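Local coordinates for protein 5-Carboxyvanillate Decarboxylase (Novosphingobium aromaticivorans, PDB 4QRN) that probably removes a carboxylate group from 5-carboxyvanillate, working at a manganese site in an amidohydrolase-type barrel, at residues A[36-46]-A[102-112]; A[302-312]-A[325-336]. All blocks are in the same frame, centred on the assembly; numbering follows the deposited sequence. Where two conformers were deposited one is given.

How the contacts relate
The residues of contact 1 all precede those of contact 2, and the contact centres are about 16 Å apart. Contact 1 pairs strands 38-44 and 106-111, contact 2 strands 306-309 and 331-332; the two parallel sheets, of three and five strands, fit the eight strands of an amidohydrolase (beta/alpha)8 barrel. The ends of the barrel sequence meet where Thr-40 OG1 lies 2.8 Å from Tyr-333 O, a probable hydrogen bond, and where Thr-40 packs on Thr-309 and Ala-334. At the metal site, Glu-41 OE1 probably hydrogen-bonds Ser-311 OG at 2.7 Å. Glu-41 from contact 1 and Asp-336 from contact 2, with His-210, hold one manganese ion, which the nitrobenzoate inhibitor also binds.

Contact 1 (A[36-46]-A[102-112]); sequences LRIATEEAFAT and TGIDKAILALT. With MN (manganese (II) ion), chain E; 1DF (4-hydroxy-3-methoxy-5-nitrobenzoic acid), chain F.
Ile-38 and Ala-39 pair in parallel with Lys-106 and Ala-107, and Glu-42 to Phe-44 with Leu-109 to Leu-111; the one-residue shift between the two runs is a beta bulge, and the short strand axes cross at -47°. Arg-37 N meets the anti lone pair of Asp-105 OD2 at 2.8 Å, while Arg-37 O accepts from both Asp-105 N and Lys-106 N. The side chain of Arg-37, extended from CG to NE, passes alongside Gly-103 O and brings NH1 to 2.9 Å from that oxygen, which lies in the guanidinium plane; NH2 forms a salt bridge with Asp-350. With alanine in this position, Gly-103 O would probably lose its NH1 donor and Asp-350 its cationic mate. The pair are neighbouring strands of the amidohydrolase barrel, and at the bulge Glu-41 turns from strand 106-111 to bind manganese through OE2 at 2.1 Å, while OE1 bonds Tyr-208. Glu-42 OE2 accepts from Glu-41 N at 2.9 Å. Phe-44 CG sits between its backbone N and carbonyl carbon (chi1 72°), which lays one ring face over Leu-111 CA, 4.0 Å from the ring centroid. Thr-112 OG1, hydrogen-bonded to Tyr-339, approaches the inhibitor's OM to 3.3 Å.

Contact 2 (A[302-312]-A[325-336]); sequences LKSNVLVTNSG and VMGEDRVMYAMD. With MN (manganese (II) ion), chain E; 1DF (4-hydroxy-3-methoxy-5-nitrobenzoic acid), chain F.
Val-308 and Thr-309 pair in parallel with Val-331 and Met-332, the two strands of a beta-alpha-beta crossover whose connecting helix is 316-326. The backbone ladder runs from Val-308 N on Arg-330 O, through Met-332 N on Val-308 O, to Asn-310 N on Met-332 O. These belong to the barrel wall, and the side chain of Arg-330 packs against the C-terminal end of helix 298-304, beside the start of strand 306-309. From CB, 4.0 Å from Leu-307 CD2, the chain continues through CG along the same methyl to CD, which rests 3.3 Å from Lys-303 O. A bend at chi3 (73°) then swings the guanidinium across, and NE at 2.9 Å and NH2 at 3.0 Å grip Val-306 O side-on, both from the same face of its carbonyl plane. A weak bond joins NE to Leu-302 O. Leu-307 CD2 lies 3.4 Å above the centre of one guanidinium face, and Lys-303 O with Ser-304 CA covers the other, nearer its rim, so the group is held between two layers, which limits its turning. NH1 is linked by a water to Ser-304 O, and NH2 also bonds Gln-258. Lying at the C-terminal end of helix 298-304, the Arg-330 cation would probably be favoured by the helix dipole. Met-326 bends at chi2 and chi3 to place CE 3.8 Å from Val-308 CG2, crossing the valine at about a right angle. Asn-310 extends the pairing with its side chain: its CG, between backbone N and carbonyl carbon (chi1 81°), turns OD1 across to accept from Ala-334 N at 2.8 Å in a bond of 156°. A water bridges Gly-312 N and Met-335 O; beyond it Asp-336 OD2 has His-263 as partner and OD1 binds manganese at 2.1 Å.

Contact 1 (A[36-46]-A[102-112])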
loop_
_atom_site.group_PDB
_atom_site.type_symbol
_atom_site.label_atom_id
_atom_site.label_comp_id
_atom_site.label_asym_id
_atom_site.label_seq_id
_atom_site.Cartn_x
_atom_site.Cartn_y
_atom_site.Cartn_z
ATOM N N LEU A 36 13.866 -25.300 -13.548
ATOM C CA LEU A 36 14.114 -24.200 -14.468
ATOM C C LEU A 36 13.780 -22.897 -13.768
ATOM O O LEU A 36 12.919 -22.873 -12.879
ATOM C CB LEU A 36 13.240 -24.322 -15.716
ATOM C CG LEU A 36 13.436 -25.570 -16.555
ATOM C CD1 LEU A 36 12.446 -25.552 -17.718
ATOM C CD2 LEU A 36 14.863 -25.680 -17.069
ATOM N N ARG A 37 14.447 -21.818 -14.157
ATOM C CA ARG A 37 14.085 -20.490 -13.676
ATOM C C ARG A 37 13.238 -19.821 -14.757
ATOM O O ARG A 37 13.762 -19.476 -15.824
ATOM C CB ARG A 37 15.306 -19.653 -13.342
ATOM C CG ARG A 37 16.221 -20.298 -12.301
ATOM C CD ARG A 37 17.288 -19.334 -11.837
ATOM N NE ARG A 37 18.330 -19.931 -11.012
ATOM C CZ ARG A 37 19.379 -20.593 -11.488
ATOM N NH1 ARG A 37 19.524 -20.780 -12.800
ATOM N NH2 ARG A 37 20.292 -21.049 -10.631
ATOM N N ILE A 38 11.945 -19.662 -14.479
ATOM C CA ILE A 38 11.005 -19.025 -15.399
ATOM C C ILE A 38 10.636 -17.665 -14.810
ATOM O O ILE A 38 10.015 -17.597 -13.737
ATOM C CB ILE A 38 9.758 -19.896 -15.627
ATOM C CG1 ILE A 38 10.188 -21.281 -16.177
ATOM C CG2 ILE A 38 8.785 -19.167 -16.552
ATOM C CD1 ILE A 38 9.041 -22.243 -16.454
ATOM N N ALA A 39 11.052 -16.592 -15.478
ATOM C CA ALA A 39 10.819 -15.240 -14.998
ATOM C C ALA A 39 9.518 -14.718 -15.613
ATOM O O ALA A 39 9.401 -14.640 -16.826
ATOM C CB ALA A 39 11.994 -14.363 -15.383
ATOM N N THR A 40 8.549 -14.370 -14.762
ATOM C CA THR A 40 7.188 -14.136 -15.225
ATOM C C THR A 40 6.730 -12.672 -15.337
ATOM O O THR A 40 5.536 -12.459 -15.570
ATOM C CB THR A 40 6.195 -14.892 -14.341
ATOM O OG1 THR A 40 6.305 -14.434 -12.985
ATOM C CG2 THR A 40 6.420 -16.401 -14.402
ATOM N N GLU A 41 7.634 -11.683 -15.248
ATOM C CA GLU A 41 7.218 -10.293 -15.434
ATOM C C GLU A 41 8.334 -9.481 -16.102
ATOM O O GLU A 41 8.926 -8.589 -15.504
ATOM C CB GLU A 41 6.791 -9.619 -14.132
ATOM C CG GLU A 41 6.016 -8.299 -14.398
ATOM C CD GLU A 41 5.945 -7.395 -13.184
ATOM O OE1 GLU A 41 5.328 -7.802 -12.189
ATOM O OE2 GLU A 41 6.499 -6.262 -13.201
ATOM N N GLU A 42 8.601 -9.776 -17.366
ATOM C CA GLU A 42 9.802 -9.286 -18.055
ATOM C C GLU A 42 9.366 -8.351 -19.174
ATOM O O GLU A 42 8.397 -8.615 -19.871
ATOM C CB GLU A 42 10.607 -10.489 -18.553
ATOM C CG GLU A 42 10.694 -11.611 -17.495
ATOM C CD GLU A 42 11.215 -11.123 -16.145
ATOM O OE1 GLU A 42 12.288 -10.485 -16.132
ATOM O OE2 GLU A 42 10.534 -11.358 -15.089
ATOM N N ALA A 43 10.063 -7.226 -19.313
ATOM C CA ALA A 43 9.573 -6.128 -20.134
ATOM C C ALA A 43 10.395 -5.915 -21.409
ATOM O O ALA A 43 11.624 -6.124 -21.425
ATOM C CB ALA A 43 9.602 -4.845 -19.324
ATOM N N PHE A 44 9.718 -5.419 -22.452
ATOM C CA PHE A 44 10.405 -4.916 -23.644
ATOM C C PHE A 44 9.682 -3.667 -24.121
ATOM O O PHE A 44 8.564 -3.369 -23.685
ATOM C CB PHE A 44 10.468 -5.964 -24.768
ATOM C CG PHE A 44 9.153 -6.197 -25.430
ATOM C CD1 PHE A 44 8.245 -7.091 -24.862
ATOM C CD2 PHE A 44 8.799 -5.525 -26.590
ATOM C CE1 PHE A 44 6.999 -7.306 -25.399
ATOM C CE2 PHE A 44 7.512 -5.740 -27.163
ATOM C CZ PHE A 44 6.625 -6.640 -26.557
ATOM N N ALA A 45 10.337 -2.909 -25.009
ATOM C CA ALA A 45 9.766 -1.703 -25.598
ATOM C C ALA A 45 9.916 -1.767 -27.101
ATOM O O ALA A 45 10.758 -2.514 -27.609
ATOM C CB ALA A 45 10.481 -0.454 -25.083
ATOM N N THR A 46 9.126 -0.955 -27.808
ATOM C CA THR A 46 9.404 -0.698 -29.214
ATOM C C THR A 46 9.767 0.778 -29.345
ATOM O O THR A 46 9.197 1.658 -28.699
ATOM C CB THR A 46 8.239 -1.070 -30.153
ATOM O OG1 THR A 46 7.178 -0.116 -30.024
ATOM C CG2 THR A 46 7.748 -2.502 -29.887
ATOM N N THR A 102 22.305 -14.890 -15.990
ATOM C CA THR A 102 21.639 -14.987 -14.695
ATOM C C THR A 102 20.844 -16.286 -14.538
ATOM O O THR A 102 20.023 -16.425 -13.639
ATOM C CB THR A 102 20.751 -13.758 -14.437
ATOM O OG1 THR A 102 19.873 -13.521 -15.559
ATOM C CG2 THR A 102 21.604 -12.546 -14.139
ATOM N N GLY A 103 21.117 -17.254 -15.412
ATOM C CA GLY A 103 20.483 -18.548 -15.280
ATOM C C GLY A 103 18.983 -18.570 -15.536
ATOM O O GLY A 103 18.303 -19.478 -15.053
ATOM N N ILE A 104 18.474 -17.581 -16.272
ATOM C CA ILE A 104 17.055 -17.511 -16.552
ATOM C C ILE A 104 16.740 -18.329 -17.801
ATOM O O ILE A 104 17.191 -18.021 -18.907
ATOM C CB ILE A 104 16.564 -16.055 -16.691
ATOM C CG1 ILE A 104 16.868 -15.254 -15.414
ATOM C CG2 ILE A 104 15.080 -16.040 -17.050
ATOM C CD1 ILE A 104 16.368 -15.881 -14.116
ATOM N N ASP A 105 15.989 -19.410 -17.612
ATOM C CA ASP A 105 15.658 -20.323 -18.710
ATOM C C ASP A 105 14.595 -19.770 -19.640
ATOM O O ASP A 105 14.707 -19.927 -20.857
ATOM C CB ASP A 105 15.236 -21.670 -18.123
ATOM C CG ASP A 105 16.379 -22.334 -17.410
ATOM O OD1 ASP A 105 17.313 -22.780 -18.122
ATOM O OD2 ASP A 105 16.377 -22.384 -16.155
ATOM N N LYS A 106 13.547 -19.165 -19.086
ATOM C CA LYS A 106 12.466 -18.627 -19.900
ATOM C C LYS A 106 12.021 -17.317 -19.308
ATOM O O LYS A 106 12.065 -17.131 -18.082
ATOM C CB LYS A 106 11.277 -19.588 -19.946
ATOM C CG LYS A 106 11.632 -20.974 -20.482
ATOM C CD LYS A 106 10.394 -21.821 -20.716
ATOM C CE LYS A 106 10.783 -23.202 -21.238
ATOM N NZ LYS A 106 9.597 -24.011 -21.613
ATOM N N ALA A 107 11.581 -16.422 -20.191
ATOM C CA ALA A 107 11.054 -15.120 -19.809
ATOM C C ALA A 107 9.676 -14.953 -20.423
ATOM O O ALA A 107 9.502 -15.194 -21.627
ATOM C CB ALA A 107 11.985 -14.027 -20.292
ATOM N N ILE A 108 8.726 -14.502 -19.615
ATOM C CA ILE A 108 7.398 -14.142 -20.085
ATOM C C ILE A 108 7.393 -12.641 -20.289
ATOM O O ILE A 108 7.570 -11.869 -19.344
ATOM C CB ILE A 108 6.316 -14.607 -19.112
ATOM C CG1 ILE A 108 6.539 -16.116 -18.827
ATOM C CG2 ILE A 108 4.940 -14.273 -19.672
ATOM C CD1 ILE A 108 5.428 -16.820 -18.094
ATOM N N LEU A 109 7.251 -12.254 -21.557
ATOM C CA LEU A 109 7.524 -10.899 -22.025
ATOM C C LEU A 109 6.248 -10.128 -22.295
ATOM O O LEU A 109 5.290 -10.658 -22.876
ATOM C CB LEU A 109 8.279 -10.964 -23.349
ATOM C CG LEU A 109 9.636 -11.635 -23.267
ATOM C CD1 LEU A 109 10.133 -11.994 -24.671
ATOM C CD2 LEU A 109 10.642 -10.751 -22.591
ATOM N N ALA A 110 6.268 -8.855 -21.924
ATOM C CA ALA A 110 5.144 -7.949 -22.212
ATOM C C ALA A 110 5.647 -6.545 -22.491
ATOM O O ALA A 110 6.614 -6.062 -21.890
ATOM C CB ALA A 110 4.163 -7.931 -21.038
ATOM N N LEU A 111 4.929 -5.858 -23.356
ATOM C CA LEU A 111 5.236 -4.478 -23.701
ATOM C C LEU A 111 5.189 -3.622 -22.440
ATOM O O LEU A 111 4.232 -3.665 -21.666
ATOM C CB LEU A 111 4.243 -3.961 -24.730
ATOM C CG LEU A 111 4.490 -2.525 -25.195
ATOM C CD1 LEU A 111 5.753 -2.430 -26.020
ATOM C CD2 LEU A 111 3.286 -1.990 -25.961
ATOM N N THR A 112 6.217 -2.807 -22.247
ATOM C CA THR A 112 6.388 -2.109 -20.997
ATOM C C THR A 112 5.323 -1.045 -20.771
ATOM O O THR A 112 4.812 -0.395 -21.700
ATOM C CB THR A 112 7.815 -1.547 -20.925
ATOM O OG1 THR A 112 8.094 -1.105 -19.601
ATOM C CG2 THR A 112 8.043 -0.393 -21.871
HETATM MN MN MN E . 7.424 -4.671 -14.322
HETATM C C1 1DF F . 9.895 0.263 -13.312
HETATM C CO1 1DF F . 9.610 -0.864 -12.593
HETATM C CO2 1DF F . 9.234 0.482 -14.541
HETATM C CM1 1DF F . 8.716 -1.801 -13.210
HETATM C CM2 1DF F . 8.496 -0.513 -15.150
HETATM O OM 1DF F . 7.877 -0.371 -16.359
HETATM C CZ 1DF F . 8.318 -1.747 -14.543
HETATM C CC 1DF F . 10.822 1.306 -12.806
HETATM C CV 1DF F . 7.795 0.949 -16.899
HETATM O O1 1DF F . 11.784 0.929 -12.016
HETATM O O2 1DF F . 10.656 2.475 -13.170
HETATM O O3 1DF F . 7.776 -2.758 -15.157
HETATM N N 1DF F . 8.042 -2.736 -12.244
HETATM O O11 1DF F . 7.172 -3.488 -12.581
HETATM O O22 1DF F . 8.311 -2.590 -11.019
HETATM O O HOH W 1 7.810 -5.819 -16.147
#

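Contact 2 (A[302-312]-A[325-336])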
loop_
_atom_site.group_PDB
_atom_site.type_symbol
_atom_site.label_atom_id
_atom_site.label_comp_id
_atom_site.label_asym_id
_atom_site.label_seq_id
_atom_site.Cartn_x
_atom_site.Cartn_y
_atom_site.Cartn_z
ATOM N N LEU A 302 -8.460 -14.434 -3.148
ATOM C CA LEU A 302 -7.008 -14.576 -3.300
ATOM C C LEU A 302 -6.622 -16.024 -3.500
ATOM O O LEU A 302 -5.710 -16.320 -4.266
ATOM C CB LEU A 302 -6.244 -14.014 -2.112
ATOM C CG LEU A 302 -6.307 -12.509 -1.924
ATOM C CD1 LEU A 302 -5.383 -12.163 -0.778
ATOM C CD2 LEU A 302 -5.918 -11.751 -3.176
ATOM N N LYS A 303 -7.316 -16.933 -2.840
ATOM C CA LYS A 303 -6.955 -18.337 -2.913
ATOM C C LYS A 303 -7.485 -19.038 -4.163
ATOM O O LYS A 303 -6.976 -20.095 -4.507
ATOM C CB LYS A 303 -7.423 -19.056 -1.655
ATOM C CG LYS A 303 -6.643 -18.638 -0.410
ATOM C CD LYS A 303 -7.141 -19.381 0.811
ATOM C CE LYS A 303 -6.249 -19.165 2.016
ATOM N NZ LYS A 303 -6.710 -19.987 3.167
ATOM N N SER A 304 -8.480 -18.474 -4.844
ATOM C CA SER A 304 -9.064 -19.134 -6.021
ATOM C C SER A 304 -8.882 -18.399 -7.341
ATOM O O SER A 304 -8.972 -19.048 -8.388
ATOM C CB SER A 304 -10.541 -19.384 -5.813
ATOM O OG SER A 304 -11.235 -18.189 -5.589
ATOM N N ASN A 305 -8.660 -17.089 -7.310
ATOM C CA ASN A 305 -8.683 -16.289 -8.540
ATOM C C ASN A 305 -7.526 -15.332 -8.719
ATOM O O ASN A 305 -7.404 -14.770 -9.801
ATOM C CB ASN A 305 -9.980 -15.482 -8.641
ATOM C CG ASN A 305 -11.195 -16.356 -8.762
ATOM O OD1 ASN A 305 -11.843 -16.704 -7.762
ATOM N ND2 ASN A 305 -11.521 -16.730 -9.985
ATOM N N VAL A 306 -6.680 -15.133 -7.716
ATOM C CA VAL A 306 -5.550 -14.219 -7.833
ATOM C C VAL A 306 -4.253 -14.999 -7.737
ATOM O O VAL A 306 -4.152 -15.977 -7.004
ATOM C CB VAL A 306 -5.625 -13.117 -6.757
ATOM C CG1 VAL A 306 -4.435 -12.155 -6.859
ATOM C CG2 VAL A 306 -6.952 -12.358 -6.891
ATOM N N LEU A 307 -3.268 -14.580 -8.516
ATOM C CA LEU A 307 -1.951 -15.200 -8.569
ATOM C C LEU A 307 -0.927 -14.078 -8.406
ATOM O O LEU A 307 -1.167 -12.953 -8.857
ATOM C CB LEU A 307 -1.762 -15.873 -9.927
ATOM C CG LEU A 307 -2.740 -17.026 -10.209
ATOM C CD1 LEU A 307 -2.717 -17.377 -11.684
ATOM C CD2 LEU A 307 -2.429 -18.270 -9.335
ATOM N N VAL A 308 0.189 -14.379 -7.752
ATOM C CA VAL A 308 1.161 -13.346 -7.424
ATOM C C VAL A 308 2.543 -13.743 -7.872
ATOM O O VAL A 308 2.930 -14.921 -7.809
ATOM C CB VAL A 308 1.156 -13.106 -5.892
ATOM C CG1 VAL A 308 2.395 -12.369 -5.402
ATOM C CG2 VAL A 308 -0.112 -12.390 -5.498
ATOM N N THR A 309 3.304 -12.754 -8.321
ATOM C CA THR A 309 4.730 -12.945 -8.558
ATOM C C THR A 309 5.521 -12.086 -7.570
ATOM O O THR A 309 5.005 -11.132 -7.002
ATOM C CB THR A 309 5.168 -12.624 -9.998
ATOM O OG1 THR A 309 5.395 -11.206 -10.124
ATOM C CG2 THR A 309 4.156 -13.115 -11.029
ATOM N N ASN A 310 6.809 -12.404 -7.424
ATOM C CA ASN A 310 7.691 -11.621 -6.557
ATOM C C ASN A 310 8.507 -10.575 -7.303
ATOM O O ASN A 310 9.579 -10.199 -6.824
ATOM C CB ASN A 310 8.648 -12.510 -5.755
ATOM C CG ASN A 310 9.834 -12.934 -6.572
ATOM O OD1 ASN A 310 9.671 -13.392 -7.695
ATOM N ND2 ASN A 310 11.034 -12.801 -6.015
ATOM N N SER A 311 8.036 -10.078 -8.448
ATOM C CA SER A 311 8.818 -9.070 -9.149
ATOM C C SER A 311 9.215 -7.937 -8.209
ATOM O O SER A 311 8.389 -7.430 -7.459
ATOM C CB SER A 311 8.060 -8.517 -10.356
ATOM O OG SER A 311 6.760 -8.123 -9.951
ATOM N N GLY A 312 10.495 -7.567 -8.227
ATOM C CA GLY A 312 10.995 -6.499 -7.395
ATOM C C GLY A 312 11.133 -6.805 -5.916
ATOM O O GLY A 312 11.547 -5.912 -5.149
ATOM N N VAL A 325 -0.271 -17.032 2.855
ATOM C CA VAL A 325 -1.603 -16.441 2.684
ATOM C C VAL A 325 -2.318 -16.990 1.448
ATOM O O VAL A 325 -3.502 -17.314 1.488
ATOM C CB VAL A 325 -1.480 -14.896 2.549
ATOM C CG1 VAL A 325 -2.814 -14.272 2.124
ATOM C CG2 VAL A 325 -1.005 -14.295 3.865
ATOM N N MET A 326 -1.587 -17.070 0.340
ATOM C CA MET A 326 -2.180 -17.409 -0.960
ATOM C C MET A 326 -2.176 -18.913 -1.211
ATOM O O MET A 326 -2.963 -19.392 -2.028
ATOM C CB MET A 326 -1.355 -16.818 -2.117
ATOM C CG MET A 326 -0.960 -15.381 -2.101
ATOM S SD MET A 326 -2.135 -14.288 -2.796
ATOM C CE MET A 326 -2.600 -15.020 -4.362
ATOM N N GLY A 327 -1.230 -19.623 -0.592
ATOM C CA GLY A 327 -0.881 -20.982 -0.978
ATOM C C GLY A 327 0.390 -20.991 -1.817
ATOM O O GLY A 327 0.573 -20.163 -2.724
ATOM N N GLU A 328 1.258 -21.966 -1.556
ATOM C CA GLU A 328 2.524 -22.019 -2.282
ATOM C C GLU A 328 2.368 -22.309 -3.772
ATOM O O GLU A 328 3.303 -22.056 -4.525
ATOM C CB GLU A 328 3.475 -23.016 -1.653
ATOM C CG GLU A 328 3.031 -24.431 -1.813
ATOM C CD GLU A 328 4.065 -25.428 -1.335
ATOM O OE1 GLU A 328 4.984 -25.034 -0.587
ATOM O OE2 GLU A 328 3.973 -26.615 -1.707
ATOM N N ASP A 329 1.210 -22.792 -4.208
ATOM C CA ASP A 329 0.973 -23.005 -5.628
ATOM C C ASP A 329 0.654 -21.719 -6.373
ATOM O O ASP A 329 0.523 -21.767 -7.594
ATOM C CB ASP A 329 -0.215 -23.957 -5.867
ATOM C CG ASP A 329 0.025 -25.371 -5.440
ATOM O OD1 ASP A 329 1.148 -25.719 -5.047
ATOM O OD2 ASP A 329 -0.950 -26.151 -5.544
ATOM N N ARG A 330 0.489 -20.598 -5.660
ATOM C CA ARG A 330 -0.074 -19.392 -6.263
ATOM C C ARG A 330 0.914 -18.232 -6.272
ATOM O O ARG A 330 0.520 -17.099 -6.553
ATOM C CB ARG A 330 -1.382 -19.005 -5.570
ATOM C CG ARG A 330 -2.417 -20.113 -5.642
ATOM C CD ARG A 330 -3.794 -19.639 -5.184
ATOM N NE ARG A 330 -4.446 -18.758 -6.151
ATOM C CZ ARG A 330 -5.107 -19.169 -7.228
ATOM N NH1 ARG A 330 -5.211 -20.466 -7.497
ATOM N NH2 ARG A 330 -5.665 -18.293 -8.036
ATOM N N VAL A 331 2.192 -18.518 -6.006
ATOM C CA VAL A 331 3.249 -17.510 -5.932
ATOM C C VAL A 331 4.385 -17.949 -6.855
ATOM O O VAL A 331 4.900 -19.068 -6.725
ATOM C CB VAL A 331 3.754 -17.339 -4.482
ATOM C CG1 VAL A 331 4.869 -16.309 -4.411
ATOM C CG2 VAL A 331 2.593 -16.994 -3.558
ATOM N N MET A 332 4.785 -17.057 -7.764
ATOM C CA MET A 332 5.746 -17.348 -8.828
ATOM C C MET A 332 6.910 -16.378 -8.798
ATOM O O MET A 332 6.760 -15.200 -8.456
ATOM C CB MET A 332 5.029 -17.198 -10.196
ATOM C CG MET A 332 4.002 -18.283 -10.436
ATOM S SD MET A 332 2.996 -17.987 -11.904
ATOM C CE MET A 332 1.863 -16.732 -11.288
ATOM N N TYR A 333 8.053 -16.866 -9.249
ATOM C CA TYR A 333 9.222 -16.046 -9.451
ATOM C C TYR A 333 9.057 -15.112 -10.652
ATOM O O TYR A 333 8.551 -15.509 -11.705
ATOM C CB TYR A 333 10.439 -16.954 -9.687
ATOM C CG TYR A 333 11.688 -16.176 -10.065
ATOM C CD1 TYR A 333 12.350 -15.386 -9.124
ATOM C CD2 TYR A 333 12.177 -16.187 -11.360
ATOM C CE1 TYR A 333 13.460 -14.633 -9.480
ATOM C CE2 TYR A 333 13.272 -15.439 -11.722
ATOM C CZ TYR A 333 13.910 -14.647 -10.787
ATOM O OH TYR A 333 15.000 -13.911 -11.200
ATOM N N ALA A 334 9.543 -13.879 -10.492
ATOM C CA ALA A 334 9.692 -12.934 -11.602
ATOM C C ALA A 334 10.897 -12.070 -11.303
ATOM O O ALA A 334 11.187 -11.764 -10.139
ATOM C CB ALA A 334 8.461 -12.049 -11.765
ATOM N N MET A 335 11.581 -11.655 -12.370
ATOM C CA MET A 335 12.752 -10.802 -12.242
ATOM C C MET A 335 12.446 -9.291 -12.399
ATOM O O MET A 335 13.083 -8.470 -11.751
ATOM C CB MET A 335 13.812 -11.243 -13.255
ATOM C CG MET A 335 15.032 -10.358 -13.280
ATOM S SD MET A 335 16.307 -10.908 -14.414
ATOM C CE MET A 335 17.213 -12.071 -13.401
ATOM N N ASP A 336 11.514 -8.930 -13.290
ATOM C CA ASP A 336 11.287 -7.522 -13.646
ATOM C C ASP A 336 12.485 -7.006 -14.460
ATOM O O ASP A 336 12.830 -5.822 -14.394
ATOM C CB ASP A 336 10.972 -6.637 -12.402
ATOM C CG ASP A 336 9.687 -5.790 -12.557
ATOM O OD1 ASP A 336 9.261 -5.500 -13.718
ATOM O OD2 ASP A 336 9.132 -5.414 -11.489
HETATM MN MN MN E . 7.424 -4.671 -14.322
HETATM C C1 1DF F . 9.895 0.263 -13.312
HETATM C CO1 1DF F . 9.610 -0.864 -12.593
HETATM C CO2 1DF F . 9.234 0.482 -14.541
HETATM C CM1 1DF F . 8.716 -1.801 -13.210
HETATM C CM2 1DF F . 8.496 -0.513 -15.150
HETATM O OM 1DF F . 7.877 -0.371 -16.359
HETATM C CZ 1DF F . 8.318 -1.747 -14.543
HETATM C CC 1DF F . 10.822 1.306 -12.806
HETATM C CV 1DF F . 7.795 0.949 -16.899
HETATM O O1 1DF F . 11.784 0.929 -12.016
HETATM O O2 1DF F . 10.656 2.475 -13.170
HETATM O O3 1DF F . 7.776 -2.758 -15.157
HETATM N N 1DF F . 8.042 -2.736 -12.244
HETATM O O11 1DF F . 7.172 -3.488 -12.581
HETATM O O22 1DF F . 8.311 -2.590 -11.019
HETATM O O HOH W 2 -4.869 -21.369 -2.268
HETATM O O HOH W 3 -7.519 -21.305 -9.161
HETATM O O HOH W 4 13.382 -8.523 -8.904
HETATM O O HOH W 1 7.810 -5.819 -16.147
#